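Long-range contacts in transcriptional regulator (Corynebacterium diphtheriae, PDB 3LMM), which is of unestablished function but, as a multidomain protein combining Schlafen AlbA-type, histidine-kinase-like ATPase and helix-turn-helix families, probably acts in transcriptional regulation: residues V277-N282 with V322-L327; P294-L299 with T403-G408; R298-E303 with D377-A382. One frame throughout, in Å; residues are numbered along the deposited sequence.

Contact 1 (V277-N282 with V322-L327)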
loop_
_atom_site.group_PDB
_atom_site.type_symbol
_atom_site.label_atom_id
_atom_site.label_comp_id
_atom_site.label_asym_id
_atom_site.label_seq_id
_atom_site.Cartn_x
_atom_site.Cartn_y
_atom_site.Cartn_z
ATOM N N VAL A 277 -20.637 7.851 -15.724
ATOM C CA VAL A 277 -21.438 8.015 -16.929
ATOM C C VAL A 277 -20.592 8.109 -18.184
ATOM O O VAL A 277 -20.966 7.617 -19.245
ATOM C CB VAL A 277 -22.273 9.298 -16.857
ATOM C CG1 VAL A 277 -23.037 9.503 -18.166
ATOM C CG2 VAL A 277 -23.213 9.227 -15.669
ATOM N N VAL A 278 -19.460 8.781 -18.056
ATOM C CA VAL A 278 -18.560 8.974 -19.170
ATOM C C VAL A 278 -17.948 7.637 -19.527
ATOM O O VAL A 278 -17.674 7.364 -20.694
ATOM C CB VAL A 278 -17.471 9.965 -18.779
ATOM C CG1 VAL A 278 -16.570 10.243 -19.950
ATOM C CG2 VAL A 278 -18.119 11.243 -18.283
ATOM N N ASN A 279 -17.739 6.812 -18.506
ATOM C CA ASN A 279 -17.176 5.489 -18.703
ATOM C C ASN A 279 -18.230 4.589 -19.340
ATOM O O ASN A 279 -18.638 3.578 -18.772
ATOM C CB ASN A 279 -16.741 4.896 -17.380
ATOM C CG ASN A 279 -15.716 3.821 -17.559
ATOM O OD1 ASN A 279 -15.234 3.234 -16.598
ATOM N ND2 ASN A 279 -15.363 3.558 -18.802
ATOM N N LYS A 280 -18.647 4.995 -20.535
ATOM C CA LYS A 280 -19.659 4.335 -21.355
ATOM C C LYS A 280 -20.058 2.907 -20.997
ATOM O O LYS A 280 -21.241 2.658 -20.753
ATOM C CB LYS A 280 -19.237 4.392 -22.819
ATOM C CG LYS A 280 -19.010 5.800 -23.324
ATOM C CD LYS A 280 -18.355 5.775 -24.692
ATOM C CE LYS A 280 -17.655 7.091 -24.980
ATOM N NZ LYS A 280 -16.630 7.394 -23.932
ATOM N N ASN A 281 -19.111 1.968 -20.991
ATOM C CA ASN A 281 -19.434 0.572 -20.660
ATOM C C ASN A 281 -20.222 -0.196 -21.740
ATOM O O ASN A 281 -21.444 -0.081 -21.835
ATOM C CB ASN A 281 -20.171 0.542 -19.312
ATOM C CG ASN A 281 -21.107 -0.643 -19.165
ATOM O OD1 ASN A 281 -20.772 -1.762 -19.543
ATOM N ND2 ASN A 281 -22.279 -0.402 -18.589
ATOM N N ASN A 282 -19.508 -0.997 -22.531
ATOM C CA ASN A 282 -20.121 -1.764 -23.604
ATOM C C ASN A 282 -20.265 -3.261 -23.304
ATOM O O ASN A 282 -19.662 -3.790 -22.375
ATOM C CB ASN A 282 -19.327 -1.569 -24.894
ATOM C CG ASN A 282 -17.840 -1.552 -24.654
ATOM O OD1 ASN A 282 -17.320 -2.388 -23.933
ATOM N ND2 ASN A 282 -17.145 -0.586 -25.255
ATOM N N VAL A 322 -8.509 16.217 -14.703
ATOM C CA VAL A 322 -8.791 14.879 -15.210
ATOM C C VAL A 322 -9.568 15.027 -16.502
ATOM O O VAL A 322 -10.607 15.680 -16.530
ATOM C CB VAL A 322 -9.592 13.974 -14.184
ATOM C CG1 VAL A 322 -10.689 14.755 -13.509
ATOM C CG2 VAL A 322 -10.179 12.764 -14.906
ATOM N N ARG A 323 -9.027 14.464 -17.579
ATOM C CA ARG A 323 -9.700 14.520 -18.866
ATOM C C ARG A 323 -9.942 13.112 -19.373
ATOM O O ARG A 323 -9.185 12.191 -19.069
ATOM C CB ARG A 323 -8.911 15.338 -19.906
ATOM C CG ARG A 323 -7.438 15.028 -20.038
ATOM C CD ARG A 323 -6.619 15.835 -19.045
ATOM N NE ARG A 323 -6.606 17.276 -19.318
ATOM C CZ ARG A 323 -6.020 17.839 -20.371
ATOM N NH1 ARG A 323 -5.394 17.086 -21.273
ATOM N NH2 ARG A 323 -6.047 19.159 -20.507
ATOM N N TRP A 324 -11.021 12.961 -20.130
ATOM C CA TRP A 324 -11.428 11.686 -20.689
ATOM C C TRP A 324 -11.501 11.782 -22.205
ATOM O O TRP A 324 -12.175 12.658 -22.734
ATOM C CB TRP A 324 -12.800 11.315 -20.139
ATOM C CG TRP A 324 -13.388 10.115 -20.767
ATOM C CD1 TRP A 324 -14.054 10.049 -21.962
ATOM C CD2 TRP A 324 -13.358 8.792 -20.254
ATOM N NE1 TRP A 324 -14.440 8.758 -22.222
ATOM C CE2 TRP A 324 -14.026 7.963 -21.186
ATOM C CE3 TRP A 324 -12.828 8.217 -19.095
ATOM C CZ2 TRP A 324 -14.184 6.588 -20.987
ATOM C CZ3 TRP A 324 -12.980 6.854 -18.899
ATOM C CH2 TRP A 324 -13.654 6.053 -19.839
ATOM N N ILE A 325 -10.823 10.877 -22.901
ATOM C CA ILE A 325 -10.830 10.874 -24.364
ATOM C C ILE A 325 -11.809 9.843 -24.904
ATOM O O ILE A 325 -11.584 8.643 -24.774
ATOM C CB ILE A 325 -9.459 10.531 -24.908
ATOM C CG1 ILE A 325 -8.416 11.326 -24.146
ATOM C CG2 ILE A 325 -9.385 10.857 -26.372
ATOM C CD1 ILE A 325 -8.751 12.758 -24.056
ATOM N N GLU A 326 -12.873 10.314 -25.540
ATOM C CA GLU A 326 -13.910 9.436 -26.082
ATOM C C GLU A 326 -13.468 8.311 -27.011
ATOM O O GLU A 326 -13.593 7.136 -26.677
ATOM C CB GLU A 326 -14.955 10.272 -26.817
ATOM C CG GLU A 326 -15.820 11.139 -25.926
ATOM C CD GLU A 326 -16.912 10.356 -25.229
ATOM O OE1 GLU A 326 -17.734 9.739 -25.940
ATOM O OE2 GLU A 326 -16.950 10.356 -23.978
ATOM N N LEU A 327 -12.976 8.690 -28.186
ATOM C CA LEU A 327 -12.569 7.732 -29.201
ATOM C C LEU A 327 -11.403 6.810 -28.844
ATOM O O LEU A 327 -11.222 5.764 -29.468
ATOM C CB LEU A 327 -12.278 8.474 -30.511
ATOM C CG LEU A 327 -13.500 9.189 -31.107
ATOM C CD1 LEU A 327 -13.117 9.953 -32.369
ATOM C CD2 LEU A 327 -14.581 8.159 -31.419
#
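Lys280 brings its ammonium group to the edge of the Trp324 indole, near the ring plane, with NZ modelled 3.1 Å from NE1. Both nitrogens are donors, so the closeness is not a bond between them, and as modelled it is doubtful. The ammonium is held by acidic groups: NZ makes a weak salt-bridged hydrogen bond of 3.0 Å to Glu326 OE2, and its stronger partner is Glu295, in a second salt bridge. A long flexible lysine suits this place, its chain extended until chi4 (58°) turns NZ out of line; the residue is poorly ordered, however, and the details are approximate. Glu326 reaches across by a bend of its own, chi2 near -78° setting CD off the line of the chain.

The contact joins the C-terminal end of helix 264-278 to strand 320-325, an inner strand of the six-stranded mixed sheet, in an alpha/beta layering consistent with the histidine-kinase-like ATPase family. Trp324 points toward the helix end, while its strand neighbour Ile325 points away, the usual alternation along a strand. Val278, a compact branched residue, lays CG1 over one face of the five-membered ring, modelled too close to be read in detail. Just beyond it the helix gives way to an inverse gamma turn centred on Asn279, closed by Lys280 N to Val278 O at 2.6 Å. The turn carries the Asn279 backbone past the six-membered ring, CA lying 3.7 Å from Trp324 CH2. On the neighbouring strand 240-245, Ile244 also packs against Val278.

Contact 2 (P294-L299 with T403-G408)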
loop_
_atom_site.group_PDB
_atom_site.type_symbol
_atom_site.label_atom_id
_atom_site.label_comp_id
_atom_site.label_asym_id
_atom_site.label_seq_id
_atom_site.Cartn_x
_atom_site.Cartn_y
_atom_site.Cartn_z
ATOM N N PRO A 294 -17.255 -2.024 -18.585
ATOM C CA PRO A 294 -16.889 -0.621 -18.851
ATOM C C PRO A 294 -15.593 -0.414 -19.667
ATOM O O PRO A 294 -14.707 -1.268 -19.674
ATOM C CB PRO A 294 -16.824 -0.004 -17.449
ATOM C CG PRO A 294 -16.467 -1.160 -16.574
ATOM C CD PRO A 294 -17.276 -2.308 -17.138
ATOM N N GLU A 295 -15.510 0.720 -20.363
ATOM C CA GLU A 295 -14.351 1.060 -21.184
ATOM C C GLU A 295 -13.073 0.876 -20.405
ATOM O O GLU A 295 -12.030 0.576 -20.969
ATOM C CB GLU A 295 -14.411 2.504 -21.647
ATOM C CG GLU A 295 -15.676 2.913 -22.344
ATOM C CD GLU A 295 -15.371 3.678 -23.599
ATOM O OE1 GLU A 295 -14.856 3.032 -24.545
ATOM O OE2 GLU A 295 -15.617 4.909 -23.634
ATOM N N ILE A 296 -13.133 1.143 -19.110
ATOM C CA ILE A 296 -11.974 0.911 -18.258
ATOM C C ILE A 296 -12.483 0.462 -16.900
ATOM O O ILE A 296 -13.416 1.045 -16.348
ATOM C CB ILE A 296 -11.029 2.146 -18.129
ATOM C CG1 ILE A 296 -11.709 3.297 -17.426
ATOM C CG2 ILE A 296 -10.568 2.588 -19.503
ATOM C CD1 ILE A 296 -10.788 4.516 -17.337
ATOM N N PRO A 297 -11.895 -0.609 -16.358
ATOM C CA PRO A 297 -12.308 -1.139 -15.057
ATOM C C PRO A 297 -12.534 -0.102 -13.973
ATOM O O PRO A 297 -11.621 0.619 -13.590
ATOM C CB PRO A 297 -11.197 -2.122 -14.716
ATOM C CG PRO A 297 -10.016 -1.636 -15.538
ATOM C CD PRO A 297 -10.666 -1.265 -16.834
ATOM N N ARG A 298 -13.765 -0.048 -13.480
ATOM C CA ARG A 298 -14.146 0.890 -12.432
ATOM C C ARG A 298 -13.058 1.077 -11.365
ATOM O O ARG A 298 -12.665 2.207 -11.049
ATOM C CB ARG A 298 -15.448 0.417 -11.787
ATOM C CG ARG A 298 -16.619 0.449 -12.750
ATOM C CD ARG A 298 -17.211 1.833 -12.808
ATOM N NE ARG A 298 -17.817 2.144 -14.103
ATOM C CZ ARG A 298 -18.916 1.571 -14.582
ATOM N NH1 ARG A 298 -19.381 1.931 -15.774
ATOM N NH2 ARG A 298 -19.542 0.638 -13.873
ATOM N N LEU A 299 -12.569 -0.033 -10.823
ATOM C CA LEU A 299 -11.528 -0.002 -9.804
ATOM C C LEU A 299 -10.351 0.852 -10.242
ATOM O O LEU A 299 -9.912 1.750 -9.520
ATOM C CB LEU A 299 -11.020 -1.408 -9.542
ATOM C CG LEU A 299 -9.933 -1.445 -8.482
ATOM C CD1 LEU A 299 -10.574 -1.294 -7.102
ATOM C CD2 LEU A 299 -9.178 -2.753 -8.585
ATOM N N THR A 403 -1.349 10.413 -14.432
ATOM C CA THR A 403 -1.536 8.978 -14.553
ATOM C C THR A 403 -2.441 8.801 -15.758
ATOM O O THR A 403 -3.444 9.500 -15.896
ATOM C CB THR A 403 -2.202 8.398 -13.283
ATOM O OG1 THR A 403 -1.325 8.540 -12.151
ATOM C CG2 THR A 403 -2.532 6.920 -13.470
ATOM N N THR A 404 -2.058 7.900 -16.654
ATOM C CA THR A 404 -2.837 7.667 -17.874
ATOM C C THR A 404 -3.314 6.217 -17.945
ATOM O O THR A 404 -2.522 5.271 -17.852
ATOM C CB THR A 404 -1.999 7.943 -19.135
ATOM O OG1 THR A 404 -0.704 8.412 -18.736
ATOM C CG2 THR A 404 -2.673 8.978 -20.004
ATOM N N LEU A 405 -4.619 6.052 -18.127
ATOM C CA LEU A 405 -5.244 4.743 -18.236
ATOM C C LEU A 405 -5.835 4.588 -19.615
ATOM O O LEU A 405 -6.766 5.309 -19.956
ATOM C CB LEU A 405 -6.371 4.605 -17.215
ATOM C CG LEU A 405 -5.952 4.053 -15.864
ATOM C CD1 LEU A 405 -4.815 4.871 -15.323
ATOM C CD2 LEU A 405 -7.130 4.069 -14.925
ATOM N N VAL A 406 -5.311 3.660 -20.407
ATOM C CA VAL A 406 -5.865 3.440 -21.745
ATOM C C VAL A 406 -6.734 2.174 -21.783
ATOM O O VAL A 406 -6.217 1.063 -21.702
ATOM C CB VAL A 406 -4.758 3.306 -22.810
ATOM C CG1 VAL A 406 -5.345 2.735 -24.087
ATOM C CG2 VAL A 406 -4.122 4.660 -23.088
ATOM N N GLY A 407 -8.049 2.341 -21.922
ATOM C CA GLY A 407 -8.937 1.188 -21.941
ATOM C C GLY A 407 -9.609 0.808 -23.252
ATOM O O GLY A 407 -8.989 0.785 -24.314
ATOM N N GLY A 408 -10.897 0.499 -23.172
ATOM C CA GLY A 408 -11.631 0.099 -24.356
ATOM C C GLY A 408 -12.154 -1.323 -24.230
ATOM O O GLY A 408 -12.272 -1.857 -23.128
#
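Glu295 and Gly408 join main chain to main chain where the loop leading into helix 298-311 meets the residues that follow strand 400-406. The amide of Gly408 donates to the Glu295 carbonyl oxygen, N to O measuring 2.5 Å with an angle of 178° at the hydrogen; the modelled length is very short, and at this resolution should not be read closely. The same oxygen also receives a CA-H...O contact from Gly407 CA at 3.3 Å.

Beside this polar junction Ile296 supplies the apolar one. Its CG2 lies against the backbone of Gly407, 3.3 Å from CA. CG1 stands in the crowded position between the backbone N and the carbonyl carbon (chi1 65°), and from it CD1 extends to Leu405 CD2 at 4.4 Å. Leu405 points toward the loop from the strand, and both side chains also touch helix 298-311, Ile296 at Val301 and Leu405 at Ala300. Helix and sheet are thus packed together right where the helix starts, with Pro297 at its N-cap position.

Glu295 turns its carboxylate to other partners: OE1 is hydrogen-bonded to Ser329 and OE2 forms a salt bridge with Lys280. A side chain bearing two acceptors suits a site where two polar partners converge.

Glycine fits both positions for different reasons. At Gly407 a beta carbon would run into Ile296 CG2 and Glu295 O; at Gly408 the backbone angles themselves call for glycine. The chemistry implies a union that depends on backbone shape: a carbonyl and an amide make the bond, the bare CA of Gly407 permits the close approach, and Gly408 supplies the backbone conformation.

Contact 3 (R298-E303 with D377-A382); sequences RLAVRE and DRMYQA
Arg378 is the first residue of 377-382 to meet helix 298-303, and it meets Leu299. The two side chains cross at about a right angle, with Leu299 CD1 3.4 Å from Arg378 NH1 and CD2 3.9 Å from Arg378 CB. Leucine thus offers methyls to the aliphatic root as well as to the guanidinium, whose NH2 is engaged in a salt bridge with Asp370. Arginine suits this margin of the interface, greasy along its stem and charged at its end.

Met379, present as selenomethionine, follows at the closest point of the two backbones, its CA only 4.6 Å from that of Ala300. An alanine suits such an approach: its CB is 4.1 Å from Met379 CG. Anti to the backbone N (chi1 -175°), CG also passes 3.8 Å from Ala300 O, while the chain end leads away and toward Pro391. One turn along the first helix, Glu303 lays its CG 4.0 Å from Met379 CB, contributing the aliphatic part of its chain.

Ala382, one turn after Arg378, closes the row with CB 4.4 Å from Leu299 CD2, a small partner for the branched leucine.

The axes of segments 298-303 and 377-382 pass 8.5 Å apart at a signed crossing angle of -144°, a roughly antiparallel helix pair packed beside the six-stranded mixed sheet, as in the alpha/beta fold of histidine-kinase-like ATPase domains.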
loop_
_atom_site.group_PDB
_atom_site.type_symbol
_atom_site.label_atom_id
_atom_site.label_comp_id
_atom_site.label_asym_id
_atom_site.label_seq_id
_atom_site.Cartn_x
_atom_site.Cartn_y
_atom_site.Cartn_z
ATOM N N ARG A 298 -13.765 -0.048 -13.480
ATOM C CA ARG A 298 -14.146 0.890 -12.432
ATOM C C ARG A 298 -13.058 1.077 -11.365
ATOM O O ARG A 298 -12.665 2.207 -11.049
ATOM C CB ARG A 298 -15.448 0.417 -11.787
ATOM C CG ARG A 298 -16.619 0.449 -12.750
ATOM C CD ARG A 298 -17.211 1.833 -12.808
ATOM N NE ARG A 298 -17.817 2.144 -14.103
ATOM C CZ ARG A 298 -18.916 1.571 -14.582
ATOM N NH1 ARG A 298 -19.381 1.931 -15.774
ATOM N NH2 ARG A 298 -19.542 0.638 -13.873
ATOM N N LEU A 299 -12.569 -0.033 -10.823
ATOM C CA LEU A 299 -11.528 -0.002 -9.804
ATOM C C LEU A 299 -10.351 0.852 -10.242
ATOM O O LEU A 299 -9.912 1.750 -9.520
ATOM C CB LEU A 299 -11.020 -1.408 -9.542
ATOM C CG LEU A 299 -9.933 -1.445 -8.482
ATOM C CD1 LEU A 299 -10.574 -1.294 -7.102
ATOM C CD2 LEU A 299 -9.178 -2.753 -8.585
ATOM N N ALA A 300 -9.831 0.547 -11.426
ATOM C CA ALA A 300 -8.704 1.283 -11.965
ATOM C C ALA A 300 -8.970 2.790 -11.901
ATOM O O ALA A 300 -8.108 3.554 -11.474
ATOM C CB ALA A 300 -8.442 0.846 -13.394
ATOM N N VAL A 301 -10.166 3.213 -12.305
ATOM C CA VAL A 301 -10.516 4.635 -12.284
ATOM C C VAL A 301 -10.533 5.221 -10.875
ATOM O O VAL A 301 -9.811 6.167 -10.580
ATOM C CB VAL A 301 -11.895 4.891 -12.918
ATOM C CG1 VAL A 301 -12.184 6.381 -12.943
ATOM C CG2 VAL A 301 -11.927 4.327 -14.314
ATOM N N ARG A 302 -11.367 4.666 -10.007
ATOM C CA ARG A 302 -11.445 5.161 -8.648
ATOM C C ARG A 302 -10.070 5.100 -7.974
ATOM O O ARG A 302 -9.713 5.975 -7.185
ATOM C CB ARG A 302 -12.479 4.349 -7.865
ATOM C CG ARG A 302 -12.726 4.812 -6.445
ATOM C CD ARG A 302 -13.866 4.020 -5.819
ATOM N NE ARG A 302 -13.686 2.570 -5.966
ATOM C CZ ARG A 302 -14.214 1.829 -6.946
ATOM N NH1 ARG A 302 -14.967 2.399 -7.883
ATOM N NH2 ARG A 302 -13.996 0.515 -6.990
ATOM N N GLU A 303 -9.279 4.086 -8.295
ATOM C CA GLU A 303 -7.966 3.983 -7.672
ATOM C C GLU A 303 -7.114 5.181 -8.072
ATOM O O GLU A 303 -6.463 5.788 -7.226
ATOM C CB GLU A 303 -7.281 2.677 -8.075
ATOM C CG GLU A 303 -6.221 2.198 -7.076
ATOM C CD GLU A 303 -6.802 1.721 -5.735
ATOM O OE1 GLU A 303 -7.628 0.776 -5.734
ATOM O OE2 GLU A 303 -6.423 2.280 -4.674
ATOM N N ASP A 377 -1.132 -1.291 -7.233
ATOM C CA ASP A 377 -0.940 -2.653 -7.745
ATOM C C ASP A 377 -2.244 -3.270 -8.270
ATOM O O ASP A 377 -2.249 -3.912 -9.319
ATOM C CB ASP A 377 -0.341 -3.574 -6.670
ATOM C CG ASP A 377 1.124 -3.259 -6.354
ATOM O OD1 ASP A 377 1.689 -3.935 -5.462
ATOM O OD2 ASP A 377 1.719 -2.347 -6.983
ATOM N N ARG A 378 -3.345 -3.096 -7.542
ATOM C CA ARG A 378 -4.621 -3.638 -7.989
ATOM C C ARG A 378 -5.026 -2.903 -9.245
ATOM O O ARG A 378 -5.704 -3.457 -10.108
ATOM C CB ARG A 378 -5.688 -3.448 -6.918
ATOM C CG ARG A 378 -5.485 -4.347 -5.729
ATOM C CD ARG A 378 -6.572 -4.144 -4.703
ATOM N NE ARG A 378 -7.908 -4.148 -5.295
ATOM C CZ ARG A 378 -9.026 -4.054 -4.582
ATOM N NH1 ARG A 378 -10.209 -4.058 -5.182
ATOM N NH2 ARG A 378 -8.959 -3.964 -3.259
HETATM N N MSE A 379 -4.608 -1.646 -9.340
HETATM C CA MSE A 379 -4.921 -0.846 -10.509
HETATM C C MSE A 379 -4.201 -1.487 -11.685
HETATM O O MSE A 379 -4.837 -1.909 -12.641
HETATM C CB MSE A 379 -4.448 0.595 -10.312
HETATM C CG MSE A 379 -4.846 1.526 -11.451
HETATM SE SE MSE A 379 -4.184 3.345 -11.244
HETATM C CE MSE A 379 -2.308 2.995 -11.490
ATOM N N TYR A 380 -2.877 -1.573 -11.600
ATOM C CA TYR A 380 -2.096 -2.187 -12.661
ATOM C C TYR A 380 -2.712 -3.516 -13.059
ATOM O O TYR A 380 -3.018 -3.737 -14.226
ATOM C CB TYR A 380 -0.676 -2.426 -12.191
ATOM C CG TYR A 380 0.265 -1.326 -12.562
ATOM C CD1 TYR A 380 1.303 -1.557 -13.466
ATOM C CD2 TYR A 380 0.134 -0.059 -12.002
ATOM C CE1 TYR A 380 2.198 -0.557 -13.801
ATOM C CE2 TYR A 380 1.016 0.953 -12.328
ATOM C CZ TYR A 380 2.052 0.701 -13.227
ATOM O OH TYR A 380 2.958 1.698 -13.532
ATOM N N GLN A 381 -2.885 -4.397 -12.079
ATOM C CA GLN A 381 -3.479 -5.706 -12.315
ATOM C C GLN A 381 -4.765 -5.589 -13.141
ATOM O O GLN A 381 -4.861 -6.151 -14.230
ATOM C CB GLN A 381 -3.763 -6.401 -10.972
ATOM C CG GLN A 381 -5.187 -6.958 -10.791
ATOM C CD GLN A 381 -5.442 -8.244 -11.562
ATOM O OE1 GLN A 381 -6.577 -8.531 -11.944
ATOM N NE2 GLN A 381 -4.393 -9.035 -11.772
ATOM N N ALA A 382 -5.745 -4.852 -12.626
ATOM C CA ALA A 382 -7.013 -4.682 -13.318
ATOM C C ALA A 382 -6.823 -4.352 -14.799
ATOM O O ALA A 382 -7.606 -4.798 -15.635
ATOM C CB ALA A 382 -7.836 -3.604 -12.640
#

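Overall arrangement
Following the chain, helix 264-278 ends in contact 1, which closes a loop of 39 residues by reaching strand 320-325. Inside that loop lies 294-299, from which contact 2 runs forward 103 residues to the end of strand 400-406, so the two closures cross. Contact 3 starts from the same place, sharing Arg298 and Leu299, and ends sooner on helix 373-385; it crosses contact 1 and lies within the span of contact 2. The centres of contacts 1 and 2 are about 9 Å apart, those of 2 and 3 about 8 Å. Together they tie three helices to the six-stranded sheet around the start of helix 298-311.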